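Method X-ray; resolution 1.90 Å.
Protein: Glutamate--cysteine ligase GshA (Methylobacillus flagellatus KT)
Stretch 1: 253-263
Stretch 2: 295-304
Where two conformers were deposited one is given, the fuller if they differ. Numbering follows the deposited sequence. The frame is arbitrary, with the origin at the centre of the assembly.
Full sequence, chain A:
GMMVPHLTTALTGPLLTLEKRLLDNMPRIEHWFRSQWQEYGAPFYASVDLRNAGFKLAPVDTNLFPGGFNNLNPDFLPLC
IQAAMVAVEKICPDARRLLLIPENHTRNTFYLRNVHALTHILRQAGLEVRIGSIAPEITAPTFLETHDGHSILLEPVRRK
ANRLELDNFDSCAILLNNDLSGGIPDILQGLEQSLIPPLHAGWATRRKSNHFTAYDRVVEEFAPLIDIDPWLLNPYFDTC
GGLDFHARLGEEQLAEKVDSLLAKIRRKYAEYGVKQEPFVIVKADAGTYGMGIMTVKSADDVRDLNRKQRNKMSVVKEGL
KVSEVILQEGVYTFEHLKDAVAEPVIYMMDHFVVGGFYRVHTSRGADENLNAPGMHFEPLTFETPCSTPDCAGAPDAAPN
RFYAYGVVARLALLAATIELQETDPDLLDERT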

ATOM      1  N   GLN A 253      -2.382 -16.001  48.266  1.00 21.40           N
ATOM      2  CA  GLN A 253      -2.269 -14.772  47.468  1.00 22.18           C
ATOM      3  C   GLN A 253      -2.755 -15.038  46.037  1.00 20.16           C
ATOM      4  O   GLN A 253      -3.632 -14.361  45.530  1.00 19.78           O
ATOM      5  CB  GLN A 253      -0.777 -14.336  47.415  1.00 22.78           C
ATOM      6  CG  GLN A 253      -0.381 -13.356  46.295  1.00 28.94           C
ATOM      7  CD  GLN A 253      -0.185 -11.951  46.823  1.00 36.54           C
ATOM      8  OE1 GLN A 253      -0.974 -11.484  47.691  1.00 42.66           O
ATOM      9  NE2 GLN A 253       0.896 -11.274  46.368  1.00 35.06           N
ATOM     10  N   LEU A 254      -2.196 -16.062  45.422  1.00 18.96           N
ATOM     11  CA  LEU A 254      -2.554 -16.410  44.043  1.00 18.48           C
ATOM     12  C   LEU A 254      -4.032 -16.837  43.926  1.00 18.03           C
ATOM     13  O   LEU A 254      -4.740 -16.380  43.023  1.00 17.52           O
ATOM     14  CB  LEU A 254      -1.638 -17.506  43.527  1.00 18.02           C
ATOM     15  CG  LEU A 254      -1.708 -17.828  42.027  1.00 18.58           C
ATOM     16  CD1 LEU A 254      -1.506 -16.612  41.150  1.00 18.66           C
ATOM     17  CD2 LEU A 254      -0.657 -18.906  41.676  1.00 19.90           C
ATOM     18  N   ALA A 255      -4.477 -17.702  44.842  1.00 17.40           N
ATOM     19  CA  ALA A 255      -5.852 -18.205  44.867  1.00 17.39           C
ATOM     20  C   ALA A 255      -6.852 -17.063  44.972  1.00 17.78           C
ATOM     21  O   ALA A 255      -7.900 -17.082  44.296  1.00 16.69           O
ATOM     22  CB  ALA A 255      -6.068 -19.238  46.022  1.00 17.14           C
ATOM     23  N   GLU A 256      -6.541 -16.078  45.808  1.00 17.99           N
ATOM     24  CA  GLU A 256      -7.454 -14.965  46.043  1.00 19.68           C
ATOM     25  C   GLU A 256      -7.569 -14.141  44.765  1.00 18.35           C
ATOM     26  O   GLU A 256      -8.637 -13.666  44.428  1.00 18.02           O
ATOM     27  CB  GLU A 256      -6.967 -14.052  47.187  1.00 20.72           C
ATOM     28  CG  GLU A 256      -7.149 -14.658  48.594  1.00 28.13           C
ATOM     29  CD  GLU A 256      -6.301 -13.987  49.713  1.00 35.35           C
ATOM     30  OE1 GLU A 256      -5.434 -13.086  49.442  1.00 39.15           O
ATOM     31  OE2 GLU A 256      -6.523 -14.393  50.887  1.00 40.39           O
ATOM     32  N   LYS A 257      -6.453 -13.946  44.088  1.00 17.49           N
ATOM     33  CA  LYS A 257      -6.482 -13.172  42.845  1.00 17.71           C
ATOM     34  C   LYS A 257      -7.214 -13.903  41.728  1.00 16.21           C
ATOM     35  O   LYS A 257      -7.921 -13.264  40.955  1.00 15.88           O
ATOM     36  CB  LYS A 257      -5.096 -12.756  42.421  1.00 17.85           C
ATOM     37  CG  LYS A 257      -4.559 -11.627  43.328  1.00 20.54           C
ATOM     38  CD  LYS A 257      -3.139 -11.351  43.050  1.00 21.66           C
ATOM     39  CE  LYS A 257      -2.569 -10.374  44.083  1.00 25.45           C
ATOM     40  NZ  LYS A 257      -2.871  -9.036  43.628  1.00 29.09           N
ATOM     41  N   VAL A 258      -7.066 -15.219  41.670  1.00 16.06           N
ATOM     42  CA  VAL A 258      -7.828 -16.033  40.709  1.00 15.83           C
ATOM     43  C   VAL A 258      -9.315 -15.912  40.990  1.00 16.72           C
ATOM     44  O   VAL A 258     -10.087 -15.674  40.070  1.00 14.81           O
ATOM     45  CB  VAL A 258      -7.354 -17.502  40.664  1.00 16.46           C
ATOM     46  CG1 VAL A 258      -8.360 -18.414  39.858  1.00 14.67           C
ATOM     47  CG2 VAL A 258      -5.933 -17.563  40.115  1.00 14.96           C
ATOM     48  N   ASP A 259      -9.704 -16.005  42.261  1.00 16.60           N
ATOM     49  CA  ASP A 259     -11.105 -15.941  42.647  0.50 17.36           C
ATOM     50  C   ASP A 259     -11.704 -14.592  42.255  1.00 17.61           C
ATOM     51  O   ASP A 259     -12.805 -14.524  41.712  1.00 16.91           O
ATOM     52  CB  ASP A 259     -11.242 -16.184  44.152  0.50 17.89           C
ATOM     53  CG  ASP A 259     -12.650 -16.511  44.565  0.50 18.90           C
ATOM     54  OD1 ASP A 259     -13.090 -17.649  44.317  0.50 20.45           O
ATOM     55  OD2 ASP A 259     -13.312 -15.625  45.141  0.50 21.67           O
ATOM     56  N   SER A 260     -10.961 -13.526  42.516  1.00 17.55           N
ATOM     57  CA  SER A 260     -11.444 -12.176  42.243  0.50 17.86           C
ATOM     58  C   SER A 260     -11.612 -11.928  40.735  1.00 17.29           C
ATOM     59  O   SER A 260     -12.582 -11.292  40.292  1.00 17.44           O
ATOM     60  CB  SER A 260     -10.475 -11.158  42.847  0.50 18.33           C
ATOM     61  OG  SER A 260     -10.938  -9.844  42.626  0.50 19.75           O
ATOM     62  N   LEU A 261     -10.674 -12.433  39.950  1.00 16.32           N
ATOM     63  CA  LEU A 261     -10.760 -12.288  38.490  1.00 16.44           C
ATOM     64  C   LEU A 261     -11.940 -13.092  37.911  1.00 15.60           C
ATOM     65  O   LEU A 261     -12.724 -12.569  37.104  1.00 15.70           O
ATOM     66  CB  LEU A 261      -9.432 -12.683  37.863  1.00 15.83           C
ATOM     67  CG  LEU A 261      -9.295 -12.565  36.369  1.00 17.18           C
ATOM     68  CD1 LEU A 261      -9.650 -11.136  35.886  1.00 14.48           C
ATOM     69  CD2 LEU A 261      -7.840 -12.962  35.974  1.00 16.15           C
ATOM     70  N   LEU A 262     -12.066 -14.347  38.330  1.00 15.71           N
ATOM     71  CA  LEU A 262     -13.213 -15.178  37.940  1.00 16.12           C
ATOM     72  C   LEU A 262     -14.526 -14.504  38.261  1.00 15.49           C
ATOM     73  O   LEU A 262     -15.457 -14.560  37.462  1.00 16.21           O
ATOM     74  CB  LEU A 262     -13.148 -16.553  38.603  1.00 15.42           C
ATOM     75  CG  LEU A 262     -12.049 -17.491  38.084  1.00 16.46           C
ATOM     76  CD1 LEU A 262     -11.913 -18.704  39.033  1.00 14.58           C
ATOM     77  CD2 LEU A 262     -12.299 -17.971  36.628  1.00 15.84           C
ATOM     78  N   ALA A 263     -14.624 -13.884  39.432  1.00 15.64           N
ATOM     79  CA  ALA A 263     -15.853 -13.180  39.823  1.00 16.21           C
ATOM     80  C   ALA A 263     -16.172 -12.013  38.875  1.00 16.16           C
ATOM     81  O   ALA A 263     -17.328 -11.808  38.509  1.00 15.84           O
ATOM     82  CB  ALA A 263     -15.771 -12.693  41.281  1.00 16.49           C
ATOM     83  N   THR A 295      -3.998 -22.942  32.499  1.00 17.50           N
ATOM     84  CA  THR A 295      -5.349 -22.359  32.571  1.00 16.93           C
ATOM     85  C   THR A 295      -6.057 -22.957  33.765  1.00 16.54           C
ATOM     86  O   THR A 295      -5.862 -24.117  34.095  1.00 15.19           O
ATOM     87  CB  THR A 295      -6.201 -22.574  31.281  1.00 17.79           C
ATOM     88  OG1 THR A 295      -6.245 -23.957  30.959  1.00 17.30           O
ATOM     89  CG2 THR A 295      -5.603 -21.780  30.069  1.00 16.57           C
ATOM     90  N   VAL A 296      -6.890 -22.144  34.403  1.00 16.78           N
ATOM     91  CA  VAL A 296      -7.639 -22.561  35.567  1.00 15.92           C
ATOM     92  C   VAL A 296      -9.092 -22.124  35.460  1.00 16.12           C
ATOM     93  O   VAL A 296      -9.409 -21.122  34.812  1.00 15.17           O
ATOM     94  CB  VAL A 296      -7.017 -22.009  36.897  1.00 16.14           C
ATOM     95  CG1 VAL A 296      -5.586 -22.548  37.100  1.00 15.69           C
ATOM     96  CG2 VAL A 296      -7.043 -20.503  36.960  1.00 14.93           C
ATOM     97  N   LYS A 297      -9.971 -22.896  36.091  1.00 15.84           N
ATOM     98  CA  LYS A 297     -11.398 -22.548  36.186  1.00 16.38           C
ATOM     99  C   LYS A 297     -11.848 -22.304  37.627  1.00 16.73           C
ATOM    100  O   LYS A 297     -12.980 -21.950  37.859  1.00 17.10           O
ATOM    101  CB  LYS A 297     -12.240 -23.645  35.545  1.00 17.13           C
ATOM    102  CG  LYS A 297     -12.093 -23.691  34.013  1.00 17.61           C
ATOM    103  CD  LYS A 297     -12.908 -24.804  33.417  1.00 20.12           C
ATOM    104  CE  LYS A 297     -13.133 -24.607  31.917  1.00 21.08           C
ATOM    105  NZ  LYS A 297     -14.010 -25.676  31.292  1.00 21.87           N
ATOM    106  N   SER A 298     -10.947 -22.439  38.590  1.00 17.35           N
ATOM    107  CA  SER A 298     -11.267 -22.108  39.975  1.00 18.10           C
ATOM    108  C   SER A 298      -9.982 -21.834  40.761  1.00 17.86           C
ATOM    109  O   SER A 298      -8.894 -22.258  40.363  1.00 16.78           O
ATOM    110  CB  SER A 298     -12.032 -23.253  40.647  1.00 19.08           C
ATOM    111  OG  SER A 298     -11.143 -24.286  40.948  1.00 22.63           O
ATOM    112  N   ALA A 299     -10.132 -21.148  41.893  1.00 18.85           N
ATOM    113  CA  ALA A 299      -9.016 -20.881  42.801  1.00 19.45           C
ATOM    114  C   ALA A 299      -8.383 -22.195  43.260  1.00 20.18           C
ATOM    115  O   ALA A 299      -7.157 -22.274  43.465  1.00 19.97           O
ATOM    116  CB  ALA A 299      -9.491 -20.058  44.009  1.00 20.17           C
ATOM    117  N   ASP A 300      -9.204 -23.240  43.417  1.00 20.56           N
ATOM    118  CA  ASP A 300      -8.662 -24.546  43.828  1.00 21.40           C
ATOM    119  C   ASP A 300      -7.667 -25.144  42.836  1.00 20.56           C
ATOM    120  O   ASP A 300      -6.759 -25.872  43.224  1.00 20.19           O
ATOM    121  CB  ASP A 300      -9.778 -25.539  44.117  1.00 22.51           C
ATOM    122  CG  ASP A 300     -10.311 -25.414  45.537  1.00 28.67           C
ATOM    123  OD1 ASP A 300      -9.714 -24.677  46.364  1.00 34.81           O
ATOM    124  OD2 ASP A 300     -11.333 -26.074  45.832  1.00 37.59           O
ATOM    125  N   ASP A 301      -7.795 -24.798  41.567  1.00 19.97           N
ATOM    126  CA  ASP A 301      -6.862 -25.263  40.558  1.00 20.23           C
ATOM    127  C   ASP A 301      -5.434 -24.742  40.757  1.00 20.38           C
ATOM    128  O   ASP A 301      -4.508 -25.338  40.223  1.00 20.66           O
ATOM    129  CB  ASP A 301      -7.323 -24.866  39.134  1.00 20.31           C
ATOM    130  CG  ASP A 301      -8.581 -25.592  38.684  1.00 21.57           C
ATOM    131  OD1 ASP A 301      -8.926 -26.636  39.262  1.00 20.79           O
ATOM    132  OD2 ASP A 301      -9.240 -25.110  37.752  1.00 21.15           O
ATOM    133  N   VAL A 302      -5.228 -23.660  41.499  1.00 20.64           N
ATOM    134  CA  VAL A 302      -3.845 -23.232  41.789  1.00 21.59           C
ATOM    135  C   VAL A 302      -3.293 -23.721  43.136  1.00 23.67           C
ATOM    136  O   VAL A 302      -2.124 -23.467  43.455  1.00 24.38           O
ATOM    137  CB  VAL A 302      -3.637 -21.693  41.637  1.00 22.20           C
ATOM    138  CG1 VAL A 302      -3.968 -21.256  40.204  1.00 20.32           C
ATOM    139  CG2 VAL A 302      -4.426 -20.878  42.659  1.00 21.20           C
ATOM    140  N   ARG A 303      -4.124 -24.411  43.920  1.00 24.61           N
ATOM    141  CA  ARG A 303      -3.722 -24.954  45.203  1.00 25.45           C
ATOM    142  C   ARG A 303      -3.175 -26.366  45.024  1.00 26.95           C
ATOM    143  O   ARG A 303      -3.674 -27.158  44.221  1.00 25.94           O
ATOM    144  CB  ARG A 303      -4.904 -24.999  46.163  1.00 25.43           C
ATOM    145  CG  ARG A 303      -5.414 -23.650  46.561  1.00 25.30           C
ATOM    146  CD  ARG A 303      -6.597 -23.724  47.500  1.00 26.05           C
ATOM    147  NE  ARG A 303      -6.827 -22.415  48.114  1.00 27.21           N
ATOM    148  CZ  ARG A 303      -7.901 -21.651  47.940  1.00 29.46           C
ATOM    149  NH1 ARG A 303      -8.939 -22.046  47.198  1.00 31.48           N
ATOM    150  NH2 ARG A 303      -7.953 -20.475  48.556  1.00 31.75           N
ATOM    151  N   ASP A 304      -2.125 -26.657  45.781  1.00 29.08           N
ATOM    152  CA  ASP A 304      -1.571 -28.013  45.875  1.00 30.89           C
ATOM    153  C   ASP A 304      -1.202 -28.574  44.500  1.00 30.80           C
ATOM    154  O   ASP A 304      -1.600 -29.683  44.130  1.00 31.10           O
ATOM    155  CB  ASP A 304      -2.570 -28.932  46.613  1.00 32.12           C
ATOM    156  CG  ASP A 304      -1.896 -30.130  47.245  1.00 36.14           C
ATOM    157  OD1 ASP A 304      -0.695 -30.031  47.608  1.00 42.34           O
ATOM    158  OD2 ASP A 304      -2.563 -31.176  47.368  1.00 42.85           O
TER
HETATM  159  O   HOH W   1     -12.739 -20.313  42.611  1.00 21.79           O

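The contact between helix 253-263 and the segment 295-304 is made by packing: no direct hydrogen bond crosses it, and the two sides together bury 398 Å². Three residues cover the most surface, Ala255 (64 Å²), Val302 (62 Å²) and Ala299 (53 Å²).

The closest CA–CA pair is Ala255 CA to Ala299 CA, 4.6 Å. Two small side chains accommodate this spacing: Ala255 CB is 4.1 Å from Ala299 CB, and Ala299 CB also lies 3.4 Å from Ala255 O. Ala255 O remains committed to the helix, accepting from Asp259 N at 2.9 Å.

Val302 points toward the helix with chi1 in the m well. Val302 CG2 lies 3.7 Å from Ala255 CA, and Val302 CG1 lies 4.2 Å from Val258 CG2. Leu254, whose CA-to-CB bond points sideways, brings CD2 to 4.1 Å from Val302 CB. A branched aliphatic residue suits this buried position, since it offers apolar surface in more than one direction.

One helical turn beyond Ala255, Val258 directs CG1 to 3.8 Å from Val296 CG2; another turn on, Leu262 places CD1 3.6 Å from both Lys297 O and Ser298 CA. The i, i+3/i+4 spacing of 255, 258 and 262 puts all three CA-to-CB bonds toward the segment.

Polar groups work at the margins. A water accepts from Ala299 N (2.8 Å) and donates to Asp259 OD1 (3.2 Å), bridging the stretches. The Arg303 guanidinium lays one face over Ala255 CB, which is 3.4 Å from Arg303 NH2, while Arg303 NH1 forms a salt bridge with Asp300 OD1 at 2.9 Å. Within the segment, Lys297 N donates to Asp301 OD2 (2.9 Å, 164°), linking Lys297 to a residue four positions on.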